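Dual function macrocyclase-peptidase POPB (Galerina marginata, PDB 5N4B) cleaves peptide bonds on the C-terminal side of prolyl residues and macrocyclises peptide precursors in the biosynthesis of the amanitin toxins. Local coordinates at residues N332-K337 with I354-D359; E74-S79 with L513-T518; V131-N136 with Y173-S178. The protein carries 1 engineered substitution. All coordinates share one frame; numbering follows the deposited sequence. Where two conformers were deposited one is given.

Interaction 1: N332-K337 with I354-D359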
loop_
_atom_site.group_PDB
_atom_site.type_symbol
_atom_site.label_atom_id
_atom_site.label_comp_id
_atom_site.label_asym_id
_atom_site.label_seq_id
_atom_site.Cartn_x
_atom_site.Cartn_y
_atom_site.Cartn_z
ATOM N N ASN A 332 6.354 -19.920 14.858
ATOM C CA ASN A 332 6.787 -19.911 16.256
ATOM C C ASN A 332 7.692 -18.735 16.557
ATOM O O ASN A 332 8.532 -18.783 17.452
ATOM C CB ASN A 332 7.499 -21.206 16.644
ATOM C CG ASN A 332 6.637 -22.394 16.491
ATOM O OD1 ASN A 332 5.481 -22.361 16.873
ATOM N ND2 ASN A 332 7.186 -23.451 15.899
ATOM N N ALA A 333 7.455 -17.600 15.880
ATOM C CA ALA A 333 8.377 -16.459 15.871
ATOM C C ALA A 333 7.661 -15.217 15.387
ATOM O O ALA A 333 7.818 -14.796 14.243
ATOM C CB ALA A 333 9.601 -16.756 15.014
ATOM N N PRO A 334 6.866 -14.608 16.253
ATOM C CA PRO A 334 6.038 -13.483 15.820
ATOM C C PRO A 334 6.801 -12.298 15.308
ATOM O O PRO A 334 6.220 -11.501 14.550
ATOM C CB PRO A 334 5.199 -13.160 17.049
ATOM C CG PRO A 334 5.907 -13.730 18.174
ATOM C CD PRO A 334 6.614 -14.971 17.653
ATOM N N GLN A 335 8.094 -12.138 15.625
ATOM C CA GLN A 335 8.908 -11.057 15.090
ATOM C C GLN A 335 9.697 -11.469 13.854
ATOM O O GLN A 335 10.497 -10.667 13.338
ATOM C CB GLN A 335 9.864 -10.543 16.162
ATOM C CG GLN A 335 9.185 -9.923 17.344
ATOM C CD GLN A 335 8.847 -8.508 17.180
ATOM O OE1 GLN A 335 8.607 -8.001 16.109
ATOM N NE2 GLN A 335 8.817 -7.806 18.321
ATOM N N TYR A 336 9.452 -12.678 13.349
ATOM C CA TYR A 336 10.073 -13.260 12.166
ATOM C C TYR A 336 11.521 -13.684 12.407
ATOM O O TYR A 336 12.188 -13.234 13.340
ATOM C CB TYR A 336 9.905 -12.362 10.936
ATOM C CG TYR A 336 8.518 -12.260 10.367
ATOM C CD1 TYR A 336 7.545 -11.468 10.961
ATOM C CD2 TYR A 336 8.168 -12.968 9.224
ATOM C CE1 TYR A 336 6.263 -11.355 10.407
ATOM C CE2 TYR A 336 6.889 -12.860 8.689
ATOM C CZ TYR A 336 5.962 -12.053 9.295
ATOM O OH TYR A 336 4.655 -11.902 8.799
ATOM N N LYS A 337 12.005 -14.536 11.509
ATOM C CA LYS A 337 13.334 -15.152 11.586
ATOM C C LYS A 337 13.632 -15.786 10.237
ATOM O O LYS A 337 12.777 -15.822 9.363
ATOM C CB LYS A 337 13.425 -16.198 12.702
ATOM C CG LYS A 337 12.528 -17.397 12.502
ATOM C CD LYS A 337 12.691 -18.430 13.577
ATOM C CE LYS A 337 11.705 -19.565 13.437
ATOM N NZ LYS A 337 12.001 -20.611 14.498
ATOM N N ILE A 354 19.028 -17.427 11.087
ATOM C CA ILE A 354 19.122 -16.149 11.799
ATOM C C ILE A 354 17.988 -16.210 12.805
ATOM O O ILE A 354 16.827 -16.199 12.388
ATOM C CB ILE A 354 19.039 -14.934 10.869
ATOM C CG1 ILE A 354 20.256 -14.901 9.972
ATOM C CG2 ILE A 354 18.932 -13.654 11.733
ATOM C CD1 ILE A 354 20.133 -13.875 8.854
ATOM N N PRO A 355 18.249 -16.288 14.097
ATOM C CA PRO A 355 17.171 -16.477 15.075
ATOM C C PRO A 355 16.291 -15.251 15.181
ATOM O O PRO A 355 16.698 -14.142 14.872
ATOM C CB PRO A 355 17.931 -16.735 16.390
ATOM C CG PRO A 355 19.275 -16.204 16.184
ATOM C CD PRO A 355 19.587 -16.330 14.707
ATOM N N GLU A 356 15.084 -15.472 15.676
ATOM C CA GLU A 356 14.160 -14.383 15.998
ATOM C C GLU A 356 14.769 -13.440 17.012
ATOM O O GLU A 356 15.368 -13.886 18.009
ATOM C CB GLU A 356 12.872 -14.971 16.565
ATOM C CG GLU A 356 11.785 -13.949 16.756
ATOM C CD GLU A 356 10.625 -14.421 17.616
ATOM O OE1 GLU A 356 10.811 -15.396 18.375
ATOM O OE2 GLU A 356 9.559 -13.789 17.566
ATOM N N GLU A 357 14.541 -12.153 16.810
ATOM C CA GLU A 357 14.860 -11.132 17.811
ATOM C C GLU A 357 13.569 -10.830 18.546
ATOM O O GLU A 357 12.564 -10.504 17.904
ATOM C CB GLU A 357 15.378 -9.890 17.117
ATOM C CG GLU A 357 16.737 -10.054 16.561
ATOM C CD GLU A 357 17.810 -10.232 17.631
ATOM O OE1 GLU A 357 17.697 -9.594 18.694
ATOM O OE2 GLU A 357 18.746 -11.026 17.416
ATOM N N LYS A 358 13.579 -10.961 19.865
ATOM C CA LYS A 358 12.380 -10.772 20.665
ATOM C C LYS A 358 11.749 -9.423 20.392
ATOM O O LYS A 358 10.522 -9.309 20.423
ATOM C CB LYS A 358 12.730 -10.927 22.146
ATOM C CG LYS A 358 11.575 -10.841 23.136
ATOM C CD LYS A 358 12.102 -10.895 24.582
ATOM C CE LYS A 358 11.030 -10.710 25.642
ATOM N NZ LYS A 358 9.994 -11.751 25.541
ATOM N N ASP A 359 12.559 -8.410 20.180
ATOM C CA ASP A 359 12.062 -7.032 20.167
ATOM C C ASP A 359 12.464 -6.264 18.899
ATOM O O ASP A 359 12.686 -5.037 18.931
ATOM C CB ASP A 359 12.535 -6.295 21.415
ATOM C CG ASP A 359 11.917 -6.850 22.698
ATOM O OD1 ASP A 359 10.660 -6.873 22.858
ATOM O OD2 ASP A 359 12.719 -7.296 23.526
HETATM O O HOH W 1 9.046 -17.007 19.648
HETATM O O HOH W 2 13.320 -11.006 14.470
#
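Residues Ala-333 to Tyr-336 form a type I beta turn, closed by Tyr-336 N donating to Ala-333 O at 2.8 Å, and the irregular chain 354-359 passes beside it, coming nearest where the CA atoms of Lys-337 and Glu-356 lie 4.6 Å apart. Glu-356 carries the contact. Its CG is anti to the backbone N (chi1 -172°) and the chain stays extended beyond, so the carboxylate is delivered to the turn. There OE2 accepts the N-H of Gln-335, third residue of the turn, at 2.9 Å; the N-H...O angle of 169° makes the bond nearly straight, and it uses the anti lone pair of OE2. The same oxygen lies 3.2 Å from Pro-334 CD, and the side chains of Pro-334 and Glu-356 cross at about a right angle. Glu-356 CD rests on Ala-333 CB at 3.6 Å. The second oxygen is tied through water: one molecule donates to both Glu-356 OE1 and Asn-332 O, just before the turn, while OE2 holds the turn directly. A second water links Glu-357 N to Tyr-336 O.

Gln-335 answers from the turn side. Its chain, bent at chi2 (-85°), runs CB and CG past the carbonyls of Glu-357 and Lys-358, and NE2 donates to Lys-358 O at 3.1 Å from above the carbonyl plane. Lys-337 contributes its root, CB lying 3.4 Å from Ile-354 O, while its ammonium leads away to a salt bridge with Asp-352.

In the beta-propeller, the turn lies in the loop between strands 324-329 and 337-342 of one blade, and 354-359 leads from that blade's outer strand 349-352 to strand 361-368 of the next. Pro-334 also packs on helix 536-540, with a backbone hydrogen bond to Glu-536.

Interaction 2: E74-S79 with L513-T518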
loop_
_atom_site.group_PDB
_atom_site.type_symbol
_atom_site.label_atom_id
_atom_site.label_comp_id
_atom_site.label_asym_id
_atom_site.label_seq_id
_atom_site.Cartn_x
_atom_site.Cartn_y
_atom_site.Cartn_z
ATOM N N GLU A 74 -1.165 26.120 -4.898
ATOM C CA GLU A 74 0.063 26.709 -5.419
ATOM C C GLU A 74 1.271 26.235 -4.628
ATOM O O GLU A 74 2.307 25.870 -5.207
ATOM C CB GLU A 74 -0.083 28.222 -5.348
ATOM C CG GLU A 74 1.097 29.025 -5.752
ATOM C CD GLU A 74 0.960 30.553 -5.521
ATOM O OE1 GLU A 74 -0.177 31.090 -5.180
ATOM O OE2 GLU A 74 2.023 31.193 -5.577
ATOM N N LYS A 75 1.174 26.247 -3.296
ATOM C CA LYS A 75 2.295 25.816 -2.453
ATOM C C LYS A 75 2.563 24.318 -2.621
ATOM O O LYS A 75 3.717 23.891 -2.662
ATOM C CB LYS A 75 1.987 26.100 -0.980
ATOM C CG LYS A 75 1.851 27.578 -0.599
ATOM C CD LYS A 75 1.342 27.712 0.859
ATOM C CE LYS A 75 1.071 29.163 1.273
ATOM N NZ LYS A 75 2.285 29.973 1.266
ATOM N N PHE A 76 1.511 23.514 -2.709
ATOM C CA PHE A 76 1.661 22.060 -2.775
ATOM C C PHE A 76 2.223 21.629 -4.128
ATOM O O PHE A 76 3.060 20.728 -4.197
ATOM C CB PHE A 76 0.320 21.368 -2.552
ATOM C CG PHE A 76 -0.218 21.445 -1.122
ATOM C CD1 PHE A 76 0.563 21.887 -0.088
ATOM C CD2 PHE A 76 -1.515 21.070 -0.866
ATOM C CE1 PHE A 76 0.068 21.878 1.231
ATOM C CE2 PHE A 76 -2.048 21.089 0.451
ATOM C CZ PHE A 76 -1.257 21.498 1.474
ATOM N N ARG A 77 1.723 22.213 -5.211
ATOM C CA ARG A 77 2.284 21.902 -6.521
ATOM C C ARG A 77 3.770 22.192 -6.551
ATOM O O ARG A 77 4.556 21.375 -7.023
ATOM C CB ARG A 77 1.565 22.727 -7.577
ATOM C CG ARG A 77 1.836 22.292 -9.012
ATOM C CD ARG A 77 1.169 23.195 -10.058
ATOM N NE ARG A 77 -0.305 23.352 -9.864
ATOM C CZ ARG A 77 -0.903 24.417 -9.402
ATOM N NH1 ARG A 77 -0.227 25.506 -9.049
ATOM N NH2 ARG A 77 -2.227 24.422 -9.310
ATOM N N ALA A 78 4.178 23.340 -6.000
ATOM C CA ALA A 78 5.607 23.658 -5.972
ATOM C C ALA A 78 6.380 22.648 -5.143
ATOM O O ALA A 78 7.487 22.248 -5.508
ATOM C CB ALA A 78 5.812 25.080 -5.471
ATOM N N SER A 79 5.805 22.223 -4.025
ATOM C CA SER A 79 6.498 21.276 -3.157
ATOM C C SER A 79 6.712 19.928 -3.824
ATOM O O SER A 79 7.650 19.220 -3.458
ATOM C CB SER A 79 5.761 21.120 -1.824
ATOM O OG SER A 79 4.705 20.205 -1.884
ATOM N N LEU A 513 4.864 18.299 4.813
ATOM C CA LEU A 513 5.824 19.243 5.386
ATOM C C LEU A 513 5.456 20.683 5.060
ATOM O O LEU A 513 5.613 21.575 5.885
ATOM C CB LEU A 513 7.257 18.933 4.923
ATOM C CG LEU A 513 7.777 17.557 5.357
ATOM C CD1 LEU A 513 9.210 17.410 4.904
ATOM C CD2 LEU A 513 7.655 17.293 6.859
ATOM N N THR A 514 4.974 20.932 3.856
ATOM C CA THR A 514 4.547 22.280 3.495
ATOM C C THR A 514 3.405 22.738 4.394
ATOM O O THR A 514 3.407 23.875 4.870
ATOM C CB THR A 514 4.140 22.277 2.030
ATOM O OG1 THR A 514 5.282 21.994 1.226
ATOM C CG2 THR A 514 3.616 23.625 1.608
ATOM N N PHE A 515 2.431 21.876 4.650
ATOM C CA PHE A 515 1.365 22.232 5.569
ATOM C C PHE A 515 1.911 22.559 6.952
ATOM O O PHE A 515 1.519 23.553 7.576
ATOM C CB PHE A 515 0.367 21.093 5.659
ATOM C CG PHE A 515 -0.868 21.376 6.472
ATOM C CD1 PHE A 515 -0.864 21.149 7.832
ATOM C CD2 PHE A 515 -2.001 21.888 5.874
ATOM C CE1 PHE A 515 -1.980 21.391 8.582
ATOM C CE2 PHE A 515 -3.124 22.123 6.621
ATOM C CZ PHE A 515 -3.118 21.892 7.970
ATOM N N LEU A 516 2.838 21.749 7.443
ATOM C CA LEU A 516 3.383 21.972 8.777
ATOM C C LEU A 516 4.059 23.325 8.862
ATOM O O LEU A 516 3.903 24.056 9.852
ATOM C CB LEU A 516 4.383 20.868 9.157
ATOM C CG LEU A 516 3.867 19.414 9.128
ATOM C CD1 LEU A 516 4.873 18.502 9.740
ATOM C CD2 LEU A 516 2.541 19.246 9.796
ATOM N N GLN A 517 4.859 23.655 7.871
ATOM C CA GLN A 517 5.535 24.945 7.849
ATOM C C GLN A 517 4.559 26.096 7.671
ATOM O O GLN A 517 4.681 27.114 8.353
ATOM C CB GLN A 517 6.599 24.939 6.756
ATOM C CG GLN A 517 7.445 26.201 6.729
ATOM C CD GLN A 517 8.648 26.135 5.816
ATOM O OE1 GLN A 517 8.997 25.118 5.279
ATOM N NE2 GLN A 517 9.257 27.287 5.610
ATOM N N THR A 518 3.566 25.946 6.828
ATOM C CA THR A 518 2.637 27.027 6.540
ATOM C C THR A 518 1.838 27.410 7.768
ATOM O O THR A 518 1.572 28.587 8.010
ATOM C CB THR A 518 1.703 26.580 5.411
ATOM O OG1 THR A 518 2.470 26.411 4.188
ATOM C CG2 THR A 518 0.605 27.582 5.138
HETATM O O HOH W 3 3.874 28.407 3.334
#
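Apolar contact dominates where helix 68-80 crosses helix 510-519, the local axes passing 10.2 Å apart at 133° between their N-to-C directions. Thr-514 lies at the middle of the contact: its CG2, anti to the backbone N, meets Lys-75 CB at 3.9 Å and comes to the edge of the Phe-76 ring, in plane, with Phe-76 CD1 also at 3.9 Å. The far end of that ring reaches Phe-515, Phe-76 CZ standing 4.5 Å from Phe-515 CD2 near the plane of the second ring.

Joining segments 434 residues apart in the chain, the crossing fits the prolyl oligopeptidase fold, in which the N-terminal segment helps the C-terminal part build the alpha/beta-hydrolase domain. Trp-716 and Ala-712 of helix 705-722 also pack on Phe-76.

Polar groups are largely satisfied within their own helices. Ser-79 OG, in the crowded position between backbone N and carbonyl carbon (chi1 83°), donates along a lone pair of Phe-76 O, leaving Ser-79 CB 3.2 Å from Thr-514 OG1, which is hydrogen-bonded to Pro-510 O. Thr-518 OG1 donates to Thr-514 O at 2.8 Å. Between the tips of Lys-75 and Thr-518 a water accepts from Lys-75 NZ at 3.0 Å and donates to Thr-518 OG1 at 2.6 Å.

Interaction 3: V131-N136 with Y173-S178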
loop_
_atom_site.group_PDB
_atom_site.type_symbol
_atom_site.label_atom_id
_atom_site.label_comp_id
_atom_site.label_asym_id
_atom_site.label_seq_id
_atom_site.Cartn_x
_atom_site.Cartn_y
_atom_site.Cartn_z
ATOM N N VAL A 131 15.233 7.185 -22.962
ATOM C CA VAL A 131 13.970 6.536 -22.645
ATOM C C VAL A 131 13.988 5.126 -23.188
ATOM O O VAL A 131 14.295 4.899 -24.365
ATOM C CB VAL A 131 12.790 7.339 -23.219
ATOM C CG1 VAL A 131 11.483 6.580 -23.084
ATOM C CG2 VAL A 131 12.711 8.729 -22.598
ATOM N N PHE A 132 13.585 4.168 -22.352
ATOM C CA PHE A 132 13.255 2.817 -22.773
ATOM C C PHE A 132 11.750 2.592 -22.801
ATOM O O PHE A 132 11.213 2.077 -23.793
ATOM C CB PHE A 132 13.954 1.717 -21.918
ATOM C CG PHE A 132 13.362 0.390 -22.106
ATOM C CD1 PHE A 132 13.335 -0.184 -23.354
ATOM C CD2 PHE A 132 12.706 -0.283 -21.086
ATOM C CE1 PHE A 132 12.691 -1.353 -23.568
ATOM C CE2 PHE A 132 12.080 -1.440 -21.295
ATOM C CZ PHE A 132 12.066 -2.015 -22.515
ATOM N N PHE A 133 11.034 2.987 -21.755
ATOM C CA PHE A 133 9.609 2.680 -21.690
ATOM C C PHE A 133 8.906 3.815 -20.984
ATOM O O PHE A 133 9.101 4.028 -19.770
ATOM C CB PHE A 133 9.349 1.340 -20.978
ATOM C CG PHE A 133 7.917 0.920 -20.982
ATOM C CD1 PHE A 133 7.399 0.255 -22.083
ATOM C CD2 PHE A 133 7.075 1.202 -19.937
ATOM C CE1 PHE A 133 6.078 -0.154 -22.138
ATOM C CE2 PHE A 133 5.717 0.773 -20.021
ATOM C CZ PHE A 133 5.265 0.132 -21.146
ATOM N N ASP A 134 8.096 4.553 -21.737
ATOM C CA ASP A 134 7.337 5.698 -21.223
ATOM C C ASP A 134 5.875 5.285 -21.081
ATOM O O ASP A 134 5.138 5.251 -22.081
ATOM C CB ASP A 134 7.471 6.901 -22.151
ATOM C CG ASP A 134 6.755 8.124 -21.633
ATOM O OD1 ASP A 134 6.000 7.979 -20.653
ATOM O OD2 ASP A 134 6.949 9.222 -22.209
ATOM N N PRO A 135 5.404 4.931 -19.890
ATOM C CA PRO A 135 4.019 4.457 -19.793
ATOM C C PRO A 135 3.008 5.526 -20.141
ATOM O O PRO A 135 1.830 5.196 -20.389
ATOM C CB PRO A 135 3.897 4.013 -18.334
ATOM C CG PRO A 135 5.105 4.254 -17.682
ATOM C CD PRO A 135 6.081 4.942 -18.594
ATOM N N ASN A 136 3.395 6.802 -20.152
ATOM C CA ASN A 136 2.431 7.825 -20.472
ATOM C C ASN A 136 1.969 7.707 -21.912
ATOM O O ASN A 136 0.960 8.333 -22.260
ATOM C CB ASN A 136 3.029 9.210 -20.213
ATOM C CG ASN A 136 3.455 9.410 -18.771
ATOM O OD1 ASN A 136 2.625 9.640 -17.887
ATOM N ND2 ASN A 136 4.734 9.341 -18.520
ATOM N N TYR A 173 1.722 -7.440 -21.419
ATOM C CA TYR A 173 2.357 -7.380 -22.722
ATOM C C TYR A 173 3.848 -7.636 -22.554
ATOM O O TYR A 173 4.387 -7.576 -21.439
ATOM C CB TYR A 173 2.123 -6.003 -23.412
ATOM C CG TYR A 173 0.669 -5.732 -23.641
ATOM C CD1 TYR A 173 0.024 -6.260 -24.742
ATOM C CD2 TYR A 173 -0.069 -5.004 -22.735
ATOM C CE1 TYR A 173 -1.301 -6.021 -24.936
ATOM C CE2 TYR A 173 -1.417 -4.771 -22.926
ATOM C CZ TYR A 173 -2.021 -5.287 -24.046
ATOM O OH TYR A 173 -3.388 -5.086 -24.223
ATOM N N VAL A 174 4.510 -7.980 -23.667
ATOM C CA VAL A 174 5.923 -8.284 -23.667
ATOM C C VAL A 174 6.570 -7.584 -24.848
ATOM O O VAL A 174 6.064 -7.641 -25.985
ATOM C CB VAL A 174 6.203 -9.793 -23.751
ATOM C CG1 VAL A 174 7.731 -10.097 -23.656
ATOM C CG2 VAL A 174 5.401 -10.557 -22.705
ATOM N N ARG A 175 7.709 -6.979 -24.586
ATOM C CA ARG A 175 8.493 -6.364 -25.649
ATOM C C ARG A 175 9.977 -6.618 -25.452
ATOM O O ARG A 175 10.466 -6.821 -24.347
ATOM C CB ARG A 175 8.254 -4.839 -25.796
ATOM C CG ARG A 175 8.813 -4.050 -24.612
ATOM C CD ARG A 175 8.284 -2.631 -24.534
ATOM N NE ARG A 175 8.492 -1.908 -25.767
ATOM C CZ ARG A 175 7.541 -1.591 -26.642
ATOM N NH1 ARG A 175 6.262 -1.858 -26.458
ATOM N NH2 ARG A 175 7.898 -0.989 -27.756
ATOM N N SER A 176 10.708 -6.630 -26.569
ATOM C CA SER A 176 12.151 -6.712 -26.516
ATOM C C SER A 176 12.726 -5.498 -25.804
ATOM O O SER A 176 12.261 -4.367 -25.994
ATOM C CB SER A 176 12.700 -6.727 -27.951
ATOM O OG SER A 176 14.123 -6.611 -27.888
ATOM N N THR A 177 13.774 -5.709 -25.009
ATOM C CA THR A 177 14.475 -4.611 -24.380
ATOM C C THR A 177 15.180 -3.693 -25.370
ATOM O O THR A 177 15.628 -2.608 -24.976
ATOM C CB THR A 177 15.441 -5.118 -23.296
ATOM O OG1 THR A 177 16.428 -6.038 -23.821
ATOM C CG2 THR A 177 14.632 -5.812 -22.240
ATOM N N SER A 178 15.328 -4.134 -26.610
ATOM C CA SER A 178 15.898 -3.334 -27.683
ATOM C C SER A 178 14.853 -2.528 -28.431
ATOM O O SER A 178 15.193 -1.869 -29.406
ATOM C CB SER A 178 16.595 -4.255 -28.687
ATOM O OG SER A 178 15.645 -5.050 -29.369
#
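Two consecutive aromatic rings, Phe-132 and Phe-133, reach from the outer strand of one beta-propeller blade to strand 170-176 of the next; their residues form a classic beta bulge opposite Leu-110, and the chain turns a corner at Phe-132, which goes with both rings reaching the same partner. CG is anti to the backbone N in both residues (chi1 165° for Phe-132). Phe-132 works against main chain: its CE1 lies 3.5 Å from Thr-177 O and 3.8 Å from Thr-177 CA, while Ser-176 O stands at the ring edge, in plane, 3.9 Å from Phe-132 CE1. The place of Ser-176 O suggests a weakly polar contact with the ring C-H. Phe-133 instead meets the aliphatic part of Arg-175, its CD1 being 3.9 Å from Arg-175 CD. The two side chains cross obliquely, with ring and guanidinium planes 52° apart.

Arg-175 CG occupies the crowded position between backbone N and carbonyl carbon, and the chain bends at chi3 (-54°), which presents CD to the rings while the charged end goes elsewhere. That end is fixed by a salt bridge from NH1 to Asp-191 and by hydrogen bonds from NH1 to Tyr-160 OH and from NE to Ser-179 O. Phe-158, on strand 157-164 of the second blade, meets both phenylalanine rings, edge-to-face with Phe-132.

Further out, each segment is braced locally. Ser-176 OG and Ser-178 OG share a hydrogen bond of 2.6 Å. After the bulge comes an Asx turn, Asp-134 OD1 accepting from Asn-136 N at 2.9 Å, above the carboxylate plane; the same oxygen also accepts from Asn-136 ND2, at 2.8 Å on its syn lone pair.

Overall arrangement
Interaction 3 spans two neighbouring propeller blades and interaction 1 sets an intra-blade loop against the connection to the following blade, whereas interaction 2 pairs two helices from distant parts of the sequence. All three lie 24 to 25 Å from the centre of the chain, yet burial differs: interactions 2 and 3 are buried, while interaction 1 is partly buried at a loop edge. The chemistry follows. The loops of interaction 1 use direct hydrogen bonds and two bridging waters; interaction 2 relies on methyl, ring and methylene contacts, with one water between Lys-75 and Thr-518; interaction 3 sets aromatic rings against carbonyls and an arginine chain. None touches another: interactions 2 and 3 approach to about 15 Å between nearest atoms.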